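Local coordinates for arginyl-trna synthetase (Thermus thermophilus, PDB 1IQ0), which probably joins L-arginine to its cognate tRNA at the expense of ATP, as a monomeric class I aminoacyl-tRNA synthetase, at residues Leu106-Ser111 with Leu144-Ile149. Sequence-based numbering, arbitrary orientation.
Sequences LVEHTS and LVLNYI
Glu-108 pairs with Leu-146 across two neighbouring parallel strands. The strands belong to a beta-alpha-beta unit, with helix 120-138 as the crossover, in the catalytic domain of this class I synthetase. Val-107 N donates to Leu-144 O at 2.8 Å, with a C=O...N angle of 171°. Val-107 O accepts Leu-146 N, also at 2.8 Å. A weak bond from His-109 N to Leu-146 O ends the ladder.

The Glu-108 side chain lies alongside that of Leu-146 on the same face of the sheet. Glu-108 CB lies 3.8 Å from Leu-146 O. Glu-108 CG, anti to the backbone N (chi1 174°), meets both Leu-146 O at 3.6 Å and Leu-146 CD2 at 3.9 Å. Glu-108 CD comes near both Tyr-148 CB and Leu-146 CD2. Glu-108 OE1 reaches Tyr-148 CB at 3.8 Å. OE2 passes Leu-146 CD2 and forms a salt bridge with Lys-312 of helix 301-312. An alanine here would probably leave Lys-312 without this acid mate and open a gap beside Leu-146 CD2.

Past the strand, His-109 swings its ring back, and NE2 meets Val-145 CG1 obliquely at 3.5 Å. Ser-111 rejoins the partner strand, where its OG accepts Tyr-148 N at 2.9 Å.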
ATOM      1  N   LEU A 106      -2.776  -1.392 -12.104  1.00 19.62           N
ATOM      2  CA  LEU A 106      -4.092  -1.537 -11.494  1.00 18.14           C
ATOM      3  C   LEU A 106      -4.012  -2.201 -10.131  1.00 18.45           C
ATOM      4  O   LEU A 106      -3.625  -3.366 -10.011  1.00 18.97           O
ATOM      5  CB  LEU A 106      -4.996  -2.352 -12.416  1.00 20.26           C
ATOM      6  CG  LEU A 106      -6.477  -2.435 -12.054  1.00 18.91           C
ATOM      7  CD1 LEU A 106      -7.093  -1.033 -12.060  1.00 18.55           C
ATOM      8  CD2 LEU A 106      -7.182  -3.324 -13.064  1.00 21.83           C
ATOM      9  N   VAL A 107      -4.380  -1.450  -9.102  1.00 17.28           N
ATOM     10  CA  VAL A 107      -4.354  -1.969  -7.746  1.00 19.26           C
ATOM     11  C   VAL A 107      -5.753  -2.339  -7.278  1.00 19.68           C
ATOM     12  O   VAL A 107      -6.657  -1.506  -7.289  1.00 20.19           O
ATOM     13  CB  VAL A 107      -3.774  -0.926  -6.760  1.00 21.40           C
ATOM     14  CG1 VAL A 107      -3.736  -1.503  -5.348  1.00 20.10           C
ATOM     15  CG2 VAL A 107      -2.377  -0.513  -7.210  1.00 18.48           C
ATOM     16  N   GLU A 108      -5.939  -3.596  -6.886  1.00 20.41           N
ATOM     17  CA  GLU A 108      -7.236  -4.015  -6.367  1.00 20.72           C
ATOM     18  C   GLU A 108      -7.111  -4.279  -4.875  1.00 20.96           C
ATOM     19  O   GLU A 108      -6.247  -5.036  -4.435  1.00 18.47           O
ATOM     20  CB  GLU A 108      -7.750  -5.296  -7.042  1.00 17.86           C
ATOM     21  CG  GLU A 108      -9.052  -5.791  -6.374  1.00 18.41           C
ATOM     22  CD  GLU A 108      -9.536  -7.148  -6.880  1.00 23.75           C
ATOM     23  OE1 GLU A 108      -9.995  -7.952  -6.047  1.00 28.13           O
ATOM     24  OE2 GLU A 108      -9.475  -7.409  -8.099  1.00 23.50           O
ATOM     25  N   HIS A 109      -7.966  -3.639  -4.095  1.00 19.98           N
ATOM     26  CA  HIS A 109      -7.955  -3.847  -2.659  1.00 20.73           C
ATOM     27  C   HIS A 109      -9.351  -3.620  -2.097  1.00 21.48           C
ATOM     28  O   HIS A 109     -10.240  -3.159  -2.821  1.00 20.87           O
ATOM     29  CB  HIS A 109      -6.894  -2.958  -1.985  1.00 16.39           C
ATOM     30  CG  HIS A 109      -7.177  -1.489  -2.038  1.00 18.96           C
ATOM     31  ND1 HIS A 109      -8.224  -0.908  -1.355  1.00 21.83           N
ATOM     32  CD2 HIS A 109      -6.477  -0.467  -2.591  1.00 13.37           C
ATOM     33  CE1 HIS A 109      -8.154   0.405  -1.479  1.00 16.36           C
ATOM     34  NE2 HIS A 109      -7.103   0.700  -2.222  1.00 19.57           N
ATOM     35  N   THR A 110      -9.531  -3.965  -0.823  1.00 18.83           N
ATOM     36  CA  THR A 110     -10.812  -3.871  -0.126  1.00 18.70           C
ATOM     37  C   THR A 110     -11.621  -5.061  -0.655  1.00 19.00           C
ATOM     38  O   THR A 110     -11.429  -6.184  -0.193  1.00 16.66           O
ATOM     39  CB  THR A 110     -11.530  -2.527  -0.406  1.00 19.50           C
ATOM     40  OG1 THR A 110     -10.637  -1.442  -0.122  1.00 20.23           O
ATOM     41  CG2 THR A 110     -12.768  -2.380   0.497  1.00 17.27           C
ATOM     42  N   SER A 111     -12.498  -4.834  -1.631  1.00 16.18           N
ATOM     43  CA  SER A 111     -13.269  -5.928  -2.226  1.00 13.05           C
ATOM     44  C   SER A 111     -13.846  -6.907  -1.215  1.00 14.27           C
ATOM     45  O   SER A 111     -13.587  -8.103  -1.298  1.00 14.54           O
ATOM     46  CB  SER A 111     -12.384  -6.719  -3.195  1.00 16.44           C
ATOM     47  OG  SER A 111     -11.869  -5.888  -4.214  1.00 17.52           O
ATOM     48  N   LEU A 144      -4.469   3.158 -10.918  1.00 20.55           N
ATOM     49  CA  LEU A 144      -5.922   3.088 -10.841  1.00 19.03           C
ATOM     50  C   LEU A 144      -6.265   2.077  -9.759  1.00 19.07           C
ATOM     51  O   LEU A 144      -5.677   0.994  -9.699  1.00 21.76           O
ATOM     52  CB  LEU A 144      -6.527   2.648 -12.176  1.00 19.53           C
ATOM     53  CG  LEU A 144      -6.489   3.661 -13.322  1.00 22.92           C
ATOM     54  CD1 LEU A 144      -7.138   3.031 -14.556  1.00 27.56           C
ATOM     55  CD2 LEU A 144      -7.223   4.947 -12.928  1.00 19.61           C
ATOM     56  N   VAL A 145      -7.201   2.442  -8.891  1.00 16.46           N
ATOM     57  CA  VAL A 145      -7.621   1.574  -7.798  1.00 16.81           C
ATOM     58  C   VAL A 145      -8.998   0.976  -8.095  1.00 17.58           C
ATOM     59  O   VAL A 145      -9.969   1.691  -8.347  1.00 17.25           O
ATOM     60  CB  VAL A 145      -7.659   2.365  -6.466  1.00 21.30           C
ATOM     61  CG1 VAL A 145      -8.307   1.531  -5.362  1.00 18.01           C
ATOM     62  CG2 VAL A 145      -6.240   2.748  -6.062  1.00 20.54           C
ATOM     63  N   LEU A 146      -9.070  -0.347  -8.064  1.00 18.31           N
ATOM     64  CA  LEU A 146     -10.317  -1.042  -8.341  1.00 16.75           C
ATOM     65  C   LEU A 146     -10.835  -1.755  -7.101  1.00 17.58           C
ATOM     66  O   LEU A 146     -10.057  -2.340  -6.350  1.00 17.05           O
ATOM     67  CB  LEU A 146     -10.098  -2.060  -9.467  1.00 13.70           C
ATOM     68  CG  LEU A 146     -11.262  -2.949  -9.928  1.00 16.16           C
ATOM     69  CD1 LEU A 146     -10.948  -3.491 -11.310  1.00 16.27           C
ATOM     70  CD2 LEU A 146     -11.490  -4.102  -8.941  1.00 19.46           C
ATOM     71  N   ASN A 147     -12.147  -1.689  -6.890  1.00 15.99           N
ATOM     72  CA  ASN A 147     -12.787  -2.365  -5.766  1.00 16.41           C
ATOM     73  C   ASN A 147     -13.795  -3.353  -6.375  1.00 17.15           C
ATOM     74  O   ASN A 147     -14.756  -2.944  -7.026  1.00 16.16           O
ATOM     75  CB  ASN A 147     -13.491  -1.342  -4.867  1.00 15.92           C
ATOM     76  CG  ASN A 147     -14.040  -1.958  -3.583  1.00 18.67           C
ATOM     77  OD1 ASN A 147     -14.498  -1.244  -2.685  1.00 25.00           O
ATOM     78  ND2 ASN A 147     -13.999  -3.281  -3.492  1.00 14.90           N
ATOM     79  N   TYR A 148     -13.550  -4.650  -6.185  1.00 20.32           N
ATOM     80  CA  TYR A 148     -14.407  -5.704  -6.732  1.00 18.80           C
ATOM     81  C   TYR A 148     -15.594  -5.978  -5.821  1.00 19.43           C
ATOM     82  O   TYR A 148     -15.416  -6.263  -4.643  1.00 19.27           O
ATOM     83  CB  TYR A 148     -13.596  -6.992  -6.927  1.00 16.37           C
ATOM     84  CG  TYR A 148     -14.434  -8.231  -7.182  1.00 19.48           C
ATOM     85  CD1 TYR A 148     -15.196  -8.355  -8.347  1.00 18.76           C
ATOM     86  CD2 TYR A 148     -14.482  -9.266  -6.245  1.00 17.99           C
ATOM     87  CE1 TYR A 148     -15.989  -9.482  -8.575  1.00 12.48           C
ATOM     88  CE2 TYR A 148     -15.269 -10.399  -6.461  1.00 14.26           C
ATOM     89  CZ  TYR A 148     -16.021 -10.498  -7.631  1.00 14.41           C
ATOM     90  OH  TYR A 148     -16.784 -11.617  -7.863  1.00 14.62           O
ATOM     91  N   ILE A 149     -16.799  -5.901  -6.378  1.00 23.39           N
ATOM     92  CA  ILE A 149     -18.020  -6.111  -5.606  1.00 20.90           C
ATOM     93  C   ILE A 149     -18.695  -7.436  -5.990  1.00 21.17           C
ATOM     94  O   ILE A 149     -19.262  -7.562  -7.073  1.00 19.25           O
ATOM     95  CB  ILE A 149     -19.021  -4.938  -5.838  1.00 16.45           C
ATOM     96  CG1 ILE A 149     -18.293  -3.587  -5.744  1.00 16.07           C
ATOM     97  CG2 ILE A 149     -20.147  -4.995  -4.809  1.00 14.71           C
ATOM     98  CD1 ILE A 149     -17.651  -3.291  -4.375  1.00 13.90           C
TER